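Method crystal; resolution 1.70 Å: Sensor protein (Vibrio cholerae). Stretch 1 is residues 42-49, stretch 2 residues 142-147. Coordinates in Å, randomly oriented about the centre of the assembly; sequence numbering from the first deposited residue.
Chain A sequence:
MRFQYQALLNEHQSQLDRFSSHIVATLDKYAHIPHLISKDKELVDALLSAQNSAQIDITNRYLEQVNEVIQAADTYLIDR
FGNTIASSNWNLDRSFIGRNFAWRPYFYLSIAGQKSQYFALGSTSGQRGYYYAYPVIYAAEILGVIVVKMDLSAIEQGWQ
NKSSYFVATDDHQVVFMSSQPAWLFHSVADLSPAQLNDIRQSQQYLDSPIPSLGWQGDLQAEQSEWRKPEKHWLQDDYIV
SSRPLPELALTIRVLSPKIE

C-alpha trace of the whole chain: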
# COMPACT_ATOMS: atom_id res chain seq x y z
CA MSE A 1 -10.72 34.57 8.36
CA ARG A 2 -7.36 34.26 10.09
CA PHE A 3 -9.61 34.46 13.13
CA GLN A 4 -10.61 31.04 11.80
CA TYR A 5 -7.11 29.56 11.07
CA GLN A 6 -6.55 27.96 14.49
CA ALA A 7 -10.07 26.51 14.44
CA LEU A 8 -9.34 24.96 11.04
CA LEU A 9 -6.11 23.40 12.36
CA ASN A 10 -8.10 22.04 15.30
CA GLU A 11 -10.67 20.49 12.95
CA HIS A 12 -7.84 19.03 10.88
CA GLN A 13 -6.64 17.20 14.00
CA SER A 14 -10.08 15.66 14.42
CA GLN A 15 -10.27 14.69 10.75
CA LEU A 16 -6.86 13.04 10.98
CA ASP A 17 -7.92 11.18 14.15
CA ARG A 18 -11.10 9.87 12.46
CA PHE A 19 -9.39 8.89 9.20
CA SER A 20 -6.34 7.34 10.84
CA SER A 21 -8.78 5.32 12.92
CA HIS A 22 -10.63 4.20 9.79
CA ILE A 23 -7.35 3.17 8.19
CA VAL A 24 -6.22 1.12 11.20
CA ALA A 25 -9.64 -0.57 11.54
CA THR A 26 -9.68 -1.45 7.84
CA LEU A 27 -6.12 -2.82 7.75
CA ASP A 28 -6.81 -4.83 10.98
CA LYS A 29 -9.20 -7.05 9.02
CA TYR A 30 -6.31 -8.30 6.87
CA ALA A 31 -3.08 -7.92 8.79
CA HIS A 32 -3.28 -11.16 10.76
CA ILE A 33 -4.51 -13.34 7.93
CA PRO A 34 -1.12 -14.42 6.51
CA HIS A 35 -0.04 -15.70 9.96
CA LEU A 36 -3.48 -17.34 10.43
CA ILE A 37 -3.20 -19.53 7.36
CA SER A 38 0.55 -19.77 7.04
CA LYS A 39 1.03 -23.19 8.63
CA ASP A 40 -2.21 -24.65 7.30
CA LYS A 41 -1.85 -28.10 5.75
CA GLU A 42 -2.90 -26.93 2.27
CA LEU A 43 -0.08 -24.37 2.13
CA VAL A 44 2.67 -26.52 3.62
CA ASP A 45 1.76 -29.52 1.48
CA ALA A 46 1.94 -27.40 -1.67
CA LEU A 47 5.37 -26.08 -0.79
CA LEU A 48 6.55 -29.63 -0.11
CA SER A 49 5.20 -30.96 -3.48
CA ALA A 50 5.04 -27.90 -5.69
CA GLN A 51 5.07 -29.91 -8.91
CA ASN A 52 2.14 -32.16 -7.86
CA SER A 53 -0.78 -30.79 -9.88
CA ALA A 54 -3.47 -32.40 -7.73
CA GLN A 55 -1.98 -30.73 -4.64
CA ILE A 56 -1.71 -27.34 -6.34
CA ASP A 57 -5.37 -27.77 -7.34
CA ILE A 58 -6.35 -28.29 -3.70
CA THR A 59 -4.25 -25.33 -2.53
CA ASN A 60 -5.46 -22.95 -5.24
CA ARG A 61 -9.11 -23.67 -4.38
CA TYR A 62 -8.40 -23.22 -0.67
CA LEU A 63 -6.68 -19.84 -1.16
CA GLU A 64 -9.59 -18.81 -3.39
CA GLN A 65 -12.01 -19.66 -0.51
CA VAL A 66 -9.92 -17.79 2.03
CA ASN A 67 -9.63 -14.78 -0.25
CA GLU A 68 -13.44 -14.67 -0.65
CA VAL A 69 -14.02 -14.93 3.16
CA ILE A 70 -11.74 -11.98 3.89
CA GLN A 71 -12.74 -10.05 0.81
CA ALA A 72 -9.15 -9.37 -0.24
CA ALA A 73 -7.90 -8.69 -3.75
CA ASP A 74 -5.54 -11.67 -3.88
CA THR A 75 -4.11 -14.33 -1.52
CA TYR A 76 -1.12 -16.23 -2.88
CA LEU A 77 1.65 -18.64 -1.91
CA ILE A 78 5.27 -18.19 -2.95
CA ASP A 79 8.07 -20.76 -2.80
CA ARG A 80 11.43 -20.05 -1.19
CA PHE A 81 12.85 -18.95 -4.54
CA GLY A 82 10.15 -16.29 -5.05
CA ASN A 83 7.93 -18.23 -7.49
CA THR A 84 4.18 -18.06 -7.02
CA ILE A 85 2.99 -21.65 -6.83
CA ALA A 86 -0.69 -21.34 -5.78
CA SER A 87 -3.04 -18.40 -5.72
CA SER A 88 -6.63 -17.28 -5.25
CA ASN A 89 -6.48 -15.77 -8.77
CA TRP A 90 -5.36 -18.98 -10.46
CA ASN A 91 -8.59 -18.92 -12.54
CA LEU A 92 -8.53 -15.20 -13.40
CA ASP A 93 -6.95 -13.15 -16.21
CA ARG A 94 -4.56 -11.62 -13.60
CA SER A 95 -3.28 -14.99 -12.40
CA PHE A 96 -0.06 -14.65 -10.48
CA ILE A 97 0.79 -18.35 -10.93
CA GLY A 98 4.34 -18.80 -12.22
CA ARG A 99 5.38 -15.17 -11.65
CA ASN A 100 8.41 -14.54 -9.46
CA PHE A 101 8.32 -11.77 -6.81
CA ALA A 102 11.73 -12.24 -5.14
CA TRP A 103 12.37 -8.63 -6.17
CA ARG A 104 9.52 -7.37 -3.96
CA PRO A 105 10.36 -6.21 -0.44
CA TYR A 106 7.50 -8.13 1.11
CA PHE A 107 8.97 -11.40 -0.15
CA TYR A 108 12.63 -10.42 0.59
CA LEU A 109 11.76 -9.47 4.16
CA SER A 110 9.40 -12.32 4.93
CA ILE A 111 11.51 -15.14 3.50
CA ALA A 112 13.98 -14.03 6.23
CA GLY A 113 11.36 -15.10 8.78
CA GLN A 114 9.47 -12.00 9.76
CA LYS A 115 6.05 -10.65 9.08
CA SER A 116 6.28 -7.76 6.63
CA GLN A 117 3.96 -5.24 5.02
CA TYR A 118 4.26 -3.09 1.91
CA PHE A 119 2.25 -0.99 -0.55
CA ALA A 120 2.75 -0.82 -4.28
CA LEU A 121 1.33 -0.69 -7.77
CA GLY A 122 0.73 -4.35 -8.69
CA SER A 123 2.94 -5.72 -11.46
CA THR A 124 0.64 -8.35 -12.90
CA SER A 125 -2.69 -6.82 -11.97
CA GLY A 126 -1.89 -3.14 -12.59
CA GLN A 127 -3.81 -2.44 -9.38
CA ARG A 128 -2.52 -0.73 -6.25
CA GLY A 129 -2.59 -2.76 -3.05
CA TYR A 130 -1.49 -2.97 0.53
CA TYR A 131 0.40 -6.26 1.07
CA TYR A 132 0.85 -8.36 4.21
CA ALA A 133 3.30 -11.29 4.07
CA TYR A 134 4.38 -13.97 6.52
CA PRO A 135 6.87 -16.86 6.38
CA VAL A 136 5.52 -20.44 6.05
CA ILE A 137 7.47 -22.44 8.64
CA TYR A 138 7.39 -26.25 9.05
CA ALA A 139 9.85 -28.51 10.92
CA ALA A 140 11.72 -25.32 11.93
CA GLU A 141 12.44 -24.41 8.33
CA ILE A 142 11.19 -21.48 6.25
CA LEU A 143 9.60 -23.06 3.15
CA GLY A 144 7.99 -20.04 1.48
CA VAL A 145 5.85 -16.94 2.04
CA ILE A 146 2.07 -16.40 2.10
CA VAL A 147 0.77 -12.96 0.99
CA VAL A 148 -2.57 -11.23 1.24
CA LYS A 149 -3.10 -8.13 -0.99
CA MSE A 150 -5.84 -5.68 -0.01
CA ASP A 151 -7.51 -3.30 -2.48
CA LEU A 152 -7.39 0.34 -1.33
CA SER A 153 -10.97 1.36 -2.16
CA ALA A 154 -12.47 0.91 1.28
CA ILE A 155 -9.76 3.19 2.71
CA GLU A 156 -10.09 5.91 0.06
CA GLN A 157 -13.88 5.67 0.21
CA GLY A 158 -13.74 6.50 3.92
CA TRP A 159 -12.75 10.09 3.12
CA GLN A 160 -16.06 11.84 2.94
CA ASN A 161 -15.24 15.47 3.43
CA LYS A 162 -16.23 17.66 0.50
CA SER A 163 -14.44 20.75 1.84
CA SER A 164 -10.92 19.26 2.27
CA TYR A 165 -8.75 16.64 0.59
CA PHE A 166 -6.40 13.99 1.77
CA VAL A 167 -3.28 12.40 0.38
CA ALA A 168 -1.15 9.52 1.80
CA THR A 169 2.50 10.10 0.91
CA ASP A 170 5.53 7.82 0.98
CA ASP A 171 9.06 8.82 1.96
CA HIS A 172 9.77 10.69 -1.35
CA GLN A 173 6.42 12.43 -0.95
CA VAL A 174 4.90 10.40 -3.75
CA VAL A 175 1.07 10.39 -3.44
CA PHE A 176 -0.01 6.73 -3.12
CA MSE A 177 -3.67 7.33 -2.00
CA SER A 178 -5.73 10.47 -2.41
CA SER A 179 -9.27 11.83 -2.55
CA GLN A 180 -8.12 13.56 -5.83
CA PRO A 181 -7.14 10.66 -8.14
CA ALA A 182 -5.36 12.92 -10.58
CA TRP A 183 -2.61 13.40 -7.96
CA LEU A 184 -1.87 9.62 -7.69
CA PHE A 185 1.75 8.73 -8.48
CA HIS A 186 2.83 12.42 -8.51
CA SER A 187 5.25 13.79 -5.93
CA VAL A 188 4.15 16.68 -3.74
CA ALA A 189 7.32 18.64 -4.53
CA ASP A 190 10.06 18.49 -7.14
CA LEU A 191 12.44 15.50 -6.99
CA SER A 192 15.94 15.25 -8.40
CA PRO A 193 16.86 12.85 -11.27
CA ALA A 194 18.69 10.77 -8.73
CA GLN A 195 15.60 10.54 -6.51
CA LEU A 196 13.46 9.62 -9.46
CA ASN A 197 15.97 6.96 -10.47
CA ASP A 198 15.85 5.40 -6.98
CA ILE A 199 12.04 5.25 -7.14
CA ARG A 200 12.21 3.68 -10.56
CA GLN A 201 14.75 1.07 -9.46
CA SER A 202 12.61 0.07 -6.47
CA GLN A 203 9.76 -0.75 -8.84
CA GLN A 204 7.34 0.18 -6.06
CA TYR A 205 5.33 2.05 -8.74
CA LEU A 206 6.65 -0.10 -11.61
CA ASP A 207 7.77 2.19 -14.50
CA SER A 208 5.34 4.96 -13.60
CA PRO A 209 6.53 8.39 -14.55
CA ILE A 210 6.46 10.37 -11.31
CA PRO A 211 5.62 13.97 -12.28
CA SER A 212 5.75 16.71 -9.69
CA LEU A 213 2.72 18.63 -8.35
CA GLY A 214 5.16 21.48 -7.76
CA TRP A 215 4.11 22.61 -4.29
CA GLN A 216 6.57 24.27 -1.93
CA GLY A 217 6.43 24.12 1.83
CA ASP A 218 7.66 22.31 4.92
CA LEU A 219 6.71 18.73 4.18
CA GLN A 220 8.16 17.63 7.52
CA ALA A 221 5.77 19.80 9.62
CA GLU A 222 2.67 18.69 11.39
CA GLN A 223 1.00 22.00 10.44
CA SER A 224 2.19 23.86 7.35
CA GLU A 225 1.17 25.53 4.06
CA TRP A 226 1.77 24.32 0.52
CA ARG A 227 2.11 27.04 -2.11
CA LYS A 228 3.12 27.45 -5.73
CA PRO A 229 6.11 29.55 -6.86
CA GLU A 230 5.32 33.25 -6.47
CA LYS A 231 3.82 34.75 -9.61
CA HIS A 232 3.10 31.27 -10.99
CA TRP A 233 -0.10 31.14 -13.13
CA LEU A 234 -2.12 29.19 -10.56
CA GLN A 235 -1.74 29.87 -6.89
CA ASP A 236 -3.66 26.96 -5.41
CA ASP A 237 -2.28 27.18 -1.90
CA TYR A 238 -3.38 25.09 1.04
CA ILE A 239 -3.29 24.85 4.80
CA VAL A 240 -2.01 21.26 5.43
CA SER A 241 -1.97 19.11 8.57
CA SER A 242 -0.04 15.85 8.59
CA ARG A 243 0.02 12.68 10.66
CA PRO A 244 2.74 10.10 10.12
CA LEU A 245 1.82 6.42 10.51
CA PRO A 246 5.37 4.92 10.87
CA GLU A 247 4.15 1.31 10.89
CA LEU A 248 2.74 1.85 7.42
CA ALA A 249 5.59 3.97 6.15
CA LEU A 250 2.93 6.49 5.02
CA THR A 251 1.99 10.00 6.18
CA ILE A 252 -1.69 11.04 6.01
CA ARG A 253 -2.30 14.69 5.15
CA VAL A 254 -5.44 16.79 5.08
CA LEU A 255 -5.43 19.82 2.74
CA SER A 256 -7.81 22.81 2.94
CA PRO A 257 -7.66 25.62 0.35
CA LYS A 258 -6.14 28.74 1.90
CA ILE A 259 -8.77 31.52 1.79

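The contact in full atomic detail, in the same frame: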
# COMPACT_ATOMS: atom_id res chain seq x y z
N GLU A 42 -2.85 -27.19 3.70
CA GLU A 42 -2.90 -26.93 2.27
C GLU A 42 -1.68 -26.15 1.77
O GLU A 42 -1.19 -26.38 0.66
CB GLU A 42 -4.15 -26.13 1.89
CG GLU A 42 -5.54 -26.84 2.16
CD GLU A 42 -6.07 -26.77 3.61
OE1 GLU A 42 -5.30 -26.49 4.55
OE2 GLU A 42 -7.27 -27.05 3.81
N LEU A 43 -1.22 -25.18 2.57
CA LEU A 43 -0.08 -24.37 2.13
C LEU A 43 1.23 -25.14 2.28
O LEU A 43 2.04 -25.16 1.36
CB LEU A 43 0.00 -23.05 2.96
CG LEU A 43 -0.94 -21.93 2.51
CD1 LEU A 43 -2.44 -22.34 2.73
CD2 LEU A 43 -0.61 -20.67 3.37
N VAL A 44 1.41 -25.81 3.43
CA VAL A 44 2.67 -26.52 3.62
C VAL A 44 2.78 -27.67 2.63
O VAL A 44 3.85 -27.86 2.03
CB VAL A 44 2.84 -27.04 5.05
CG1 VAL A 44 4.16 -27.89 5.19
CG2 VAL A 44 2.86 -25.84 6.02
N ASP A 45 1.69 -28.40 2.42
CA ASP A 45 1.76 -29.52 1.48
C ASP A 45 2.10 -29.06 0.05
O ASP A 45 2.77 -29.79 -0.70
CB ASP A 45 0.43 -30.29 1.45
CG ASP A 45 0.23 -31.23 2.67
OD1 ASP A 45 -0.84 -31.86 2.74
OD2 ASP A 45 1.12 -31.33 3.53
N ALA A 46 1.59 -27.90 -0.35
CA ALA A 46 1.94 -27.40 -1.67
C ALA A 46 3.43 -27.08 -1.78
O ALA A 46 4.08 -27.37 -2.79
CB ALA A 46 1.11 -26.12 -2.00
N LEU A 47 3.97 -26.45 -0.75
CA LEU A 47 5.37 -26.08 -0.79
C LEU A 47 6.24 -27.33 -0.80
O LEU A 47 7.31 -27.34 -1.38
CB LEU A 47 5.71 -25.17 0.40
CG LEU A 47 5.11 -23.75 0.25
CD1 LEU A 47 5.20 -23.03 1.58
CD2 LEU A 47 5.90 -22.96 -0.78
N LEU A 48 5.76 -28.39 -0.15
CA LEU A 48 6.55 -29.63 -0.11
C LEU A 48 6.45 -30.44 -1.41
O LEU A 48 7.34 -31.26 -1.69
CB LEU A 48 6.08 -30.50 1.09
CG LEU A 48 6.46 -29.90 2.48
CD1 LEU A 48 5.81 -30.80 3.61
CD2 LEU A 48 7.97 -29.82 2.67
N SER A 49 5.38 -30.23 -2.21
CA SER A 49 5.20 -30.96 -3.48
C SER A 49 4.68 -30.00 -4.54
O SER A 49 3.57 -30.16 -5.07
CB SER A 49 4.19 -32.10 -3.33
OG SER A 49 4.64 -33.04 -2.37
N ILE A 142 12.05 -22.40 7.02
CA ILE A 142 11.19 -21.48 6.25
C ILE A 142 11.07 -22.12 4.87
O ILE A 142 12.07 -22.27 4.15
CB ILE A 142 11.82 -20.07 6.16
CG1 ILE A 142 11.85 -19.44 7.56
CG2 ILE A 142 10.95 -19.18 5.21
CD1 ILE A 142 12.67 -18.13 7.66
N LEU A 143 9.84 -22.43 4.44
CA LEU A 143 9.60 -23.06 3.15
C LEU A 143 9.03 -22.12 2.08
O LEU A 143 9.03 -22.49 0.92
CB LEU A 143 8.56 -24.19 3.34
CG LEU A 143 8.88 -25.31 4.31
CD1 LEU A 143 7.66 -26.31 4.28
CD2 LEU A 143 10.12 -26.02 3.87
N GLY A 144 8.58 -20.93 2.47
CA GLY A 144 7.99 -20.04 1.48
C GLY A 144 7.33 -18.86 2.20
O GLY A 144 7.56 -18.63 3.38
N VAL A 145 6.48 -18.14 1.48
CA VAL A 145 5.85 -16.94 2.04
C VAL A 145 4.40 -16.91 1.56
O VAL A 145 4.13 -17.21 0.39
CB VAL A 145 6.54 -15.66 1.46
CG1 VAL A 145 5.74 -14.36 1.83
CG2 VAL A 145 7.96 -15.51 2.06
N ILE A 146 3.50 -16.57 2.48
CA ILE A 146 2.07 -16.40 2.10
C ILE A 146 1.79 -14.89 2.15
O ILE A 146 2.26 -14.17 3.06
CB ILE A 146 1.18 -17.23 3.07
CG1 ILE A 146 -0.31 -16.98 2.76
CG2 ILE A 146 1.38 -16.82 4.52
CD1 ILE A 146 -0.76 -17.48 1.39
N VAL A 147 1.04 -14.40 1.15
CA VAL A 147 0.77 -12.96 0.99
C VAL A 147 -0.70 -12.70 0.82
O VAL A 147 -1.40 -13.46 0.14
CB VAL A 147 1.45 -12.43 -0.30
CG1 VAL A 147 1.28 -10.89 -0.37
CG2 VAL A 147 2.98 -12.79 -0.30

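The contact is apolar packing of a helix on a strand, side chain on side chain and, at Leu 47, side chain on strand backbone; no hydrogen bond crosses it. The axes of helix 42-48 and strand 142-147 approach to 8.5 Å, and their N-to-C directions differ by 122°, so the two elements run obliquely and in broadly opposed senses. Residues one helical turn apart, Leu 43 and Leu 47, both point toward the strand. From Gly 144 to Ile 146 the strand alternates, with Val 145 away and Ile 146 toward; Leu 143, at phi/psi -105/-12, breaks the pattern and also points toward the helix.

Leu 43 lies over Ile 146, where its CD2 meets Ile 146 CG1 at 3.8 Å. Leu 43 is in the uncommon m,p form (chi1 -80°, chi2 65°), close to the usual values for that rotamer. Ile 146, with chi1 t and chi2 p, offers the CG1 branch to that methyl. The backbones are well apart here, with Leu 43 CA 8.3 Å from Ile 146 CA, and two branched side chains fill the space.

One turn on, the spacing tightens: Leu 47 CA is 6.5 Å from Leu 143 CA. Leu 47 adopts the m,t rotamer and lies close against the strand backbone, its CD2 3.6 Å from Leu 143 O and its CD1 4.1 Å from Gly 144 N. CD1 also packs on Leu 143 CB at 4.0 Å. Gly 144 makes this close approach possible. A CB in ideal position there would point toward the helix and fall 2.8 Å from Leu 47 CD2, a clash, so the absent side chain is space that the leucine uses. The glycine also sits at phi/psi 170/-164, an extended conformation far more accessible to glycine than to other residues.

Leu 143 has the largest covered area in the contact, 86 Å². Also m,t, it reaches out across the helix, and its CD1 meets two residues: Val 44 CG1 at 3.9 Å and Leu 48 CD2 at 3.9 Å. Val 44, with chi1 t, points sideways, yet its CG1 still meets that methyl. Leu 48 likewise starts sideways, but its extended m,t side chain brings its end nearer the strand. These are again residues one turn apart, joined by the backbone hydrogen bond from Leu 48 N to Val 44 O at 2.9 Å; a second such bond runs from Leu 47 N to Leu 43 O at 3.1 Å.

The rule to read here is economical: leucines at i and i+4 face the strand, a glycine admits the nearer one, and one strand leucine reaches the neighbouring i, i+4 pair.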